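Vaginolysin (Gardnerella vaginalis, PDB 5IMY) is probably a secreted, cholesterol-binding, pore-forming toxin of the cholesterol-dependent cytolysin family that lyses host cells. Local coordinates at residues Met167-Ala172 and Ala281-Ile286. Numbering follows the deposited sequence.
Sequences MQYDSA and AVEAAI
Each oxygen of the E283 carboxylate takes one weak hydrogen bond from a hydroxyl of strand 167-172. Y169 OH donates to E283 OE2 at 3.4 Å, and S171 OG donates to E283 OE1 at the same 3.4 Å. E283 reaches them because CG stands anti to the backbone N and the chain then bends at chi2. Its OE2 arrives at the edge of the Y169 ring, in the ring plane, where CE1 lies as near to it as the hydroxyl does, while the carboxylate itself is turned 73° from that plane. A long, weak ion pair from K287 NZ also reaches OE2, so the negative charge is probably partly offset there.

The segments belong to strand 166-173, which pairs with strand 208-223 in the large antiparallel sheet of the cytolysin, and to helix 278-286, which packs on this sheet. In chain order the helix falls between strands 263-271 and 305-311; as in related cytolysins, it is probably part of a segment that refolds into a transmembrane beta-hairpin. The axes run nearly antiparallel (170°) with a closest approach of 10.8 Å, and Y169 and S171, two residues apart, both direct CB toward the helix.

I286 supplies the apolar half of the contact. Its CG2 sits over one face of the Y169 ring, 3.6 Å from the centroid and only 16° off the normal, a CH-pi arrangement displaced slightly toward CE2, the nearest ring atom at 3.5 Å. Y169 also touches F214 of strand 208-223. Another protein's chain borders the contact: its acidic side chain hydrogen-bonds S171 N, and its aromatic side chain packs on E283.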
loop_
_atom_site.group_PDB
_atom_site.type_symbol
_atom_site.label_atom_id
_atom_site.label_comp_id
_atom_site.label_asym_id
_atom_site.label_seq_id
_atom_site.Cartn_x
_atom_site.Cartn_y
_atom_site.Cartn_z
ATOM N N MET A 167 33.154 -9.293 16.365
ATOM C CA MET A 167 31.751 -9.494 16.677
ATOM C C MET A 167 30.945 -9.604 15.393
ATOM O O MET A 167 31.194 -8.880 14.424
ATOM C CB MET A 167 31.218 -8.350 17.540
ATOM C CG MET A 167 30.372 -8.812 18.710
ATOM S SD MET A 167 28.636 -8.399 18.510
ATOM C CE MET A 167 28.457 -7.183 19.809
ATOM N N GLN A 168 29.990 -10.528 15.391
ATOM C CA GLN A 168 29.067 -10.702 14.283
ATOM C C GLN A 168 27.709 -11.057 14.862
ATOM O O GLN A 168 27.624 -11.778 15.861
ATOM C CB GLN A 168 29.544 -11.795 13.315
ATOM C CG GLN A 168 29.394 -13.213 13.848
ATOM C CD GLN A 168 30.361 -14.185 13.197
ATOM O OE1 GLN A 168 30.953 -13.888 12.159
ATOM N NE2 GLN A 168 30.530 -15.353 13.809
ATOM N N TYR A 169 26.650 -10.538 14.249
ATOM C CA TYR A 169 25.305 -10.767 14.749
ATOM C C TYR A 169 24.365 -11.042 13.588
ATOM O O TYR A 169 24.528 -10.501 12.491
ATOM C CB TYR A 169 24.794 -9.574 15.573
ATOM C CG TYR A 169 24.639 -8.288 14.787
ATOM C CD1 TYR A 169 23.480 -8.027 14.069
ATOM C CD2 TYR A 169 25.645 -7.331 14.777
ATOM C CE1 TYR A 169 23.332 -6.856 13.354
ATOM C CE2 TYR A 169 25.505 -6.155 14.066
ATOM C CZ TYR A 169 24.346 -5.924 13.357
ATOM O OH TYR A 169 24.196 -4.757 12.644
ATOM N N ASP A 170 23.379 -11.894 13.846
ATOM C CA ASP A 170 22.335 -12.219 12.887
ATOM C C ASP A 170 20.988 -11.909 13.519
ATOM O O ASP A 170 20.701 -12.362 14.633
ATOM C CB ASP A 170 22.408 -13.689 12.468
ATOM C CG ASP A 170 23.730 -14.042 11.817
ATOM O OD1 ASP A 170 23.871 -13.820 10.596
ATOM O OD2 ASP A 170 24.630 -14.541 12.525
ATOM N N SER A 171 20.175 -11.131 12.816
ATOM C CA SER A 171 18.891 -10.676 13.320
ATOM C C SER A 171 17.757 -11.318 12.535
ATOM O O SER A 171 17.927 -11.756 11.393
ATOM C CB SER A 171 18.785 -9.150 13.234
ATOM O OG SER A 171 19.602 -8.521 14.204
ATOM N N ALA A 172 16.587 -11.366 13.166
ATOM C CA ALA A 172 15.388 -11.860 12.508
ATOM C C ALA A 172 14.182 -11.491 13.352
ATOM O O ALA A 172 14.249 -11.516 14.582
ATOM C CB ALA A 172 15.445 -13.377 12.300
ATOM N N ALA A 281 15.408 0.734 14.450
ATOM C CA ALA A 281 15.834 1.276 15.735
ATOM C C ALA A 281 16.697 0.273 16.492
ATOM O O ALA A 281 17.760 0.623 17.014
ATOM C CB ALA A 281 14.614 1.675 16.567
ATOM N N VAL A 282 16.251 -0.982 16.567
ATOM C CA VAL A 282 17.030 -2.008 17.256
ATOM C C VAL A 282 18.357 -2.229 16.543
ATOM O O VAL A 282 19.420 -2.286 17.173
ATOM C CB VAL A 282 16.216 -3.313 17.362
ATOM C CG1 VAL A 282 17.120 -4.511 17.673
ATOM C CG2 VAL A 282 15.145 -3.168 18.432
ATOM N N GLU A 283 18.315 -2.358 15.216
ATOM C CA GLU A 283 19.543 -2.577 14.458
ATOM C C GLU A 283 20.493 -1.395 14.606
ATOM O O GLU A 283 21.716 -1.574 14.659
ATOM C CB GLU A 283 19.208 -2.822 12.985
ATOM C CG GLU A 283 20.387 -3.310 12.153
ATOM C CD GLU A 283 20.397 -4.816 11.949
ATOM O OE1 GLU A 283 19.576 -5.518 12.575
ATOM O OE2 GLU A 283 21.235 -5.299 11.155
ATOM N N ALA A 284 19.950 -0.177 14.676
ATOM C CA ALA A 284 20.797 1.002 14.837
ATOM C C ALA A 284 21.481 1.009 16.197
ATOM O O ALA A 284 22.660 1.369 16.303
ATOM C CB ALA A 284 19.968 2.272 14.647
ATOM N N ALA A 285 20.760 0.618 17.250
ATOM C CA ALA A 285 21.368 0.536 18.574
ATOM C C ALA A 285 22.494 -0.490 18.595
ATOM O O ALA A 285 23.598 -0.208 19.073
ATOM C CB ALA A 285 20.302 0.192 19.616
ATOM N N ILE A 286 22.230 -1.693 18.077
ATOM C CA ILE A 286 23.262 -2.726 17.994
ATOM C C ILE A 286 24.513 -2.178 17.321
ATOM O O ILE A 286 25.641 -2.481 17.729
ATOM C CB ILE A 286 22.717 -3.962 17.249
ATOM C CG1 ILE A 286 21.683 -4.690 18.111
ATOM C CG2 ILE A 286 23.855 -4.911 16.856
ATOM C CD1 ILE A 286 20.879 -5.725 17.351
#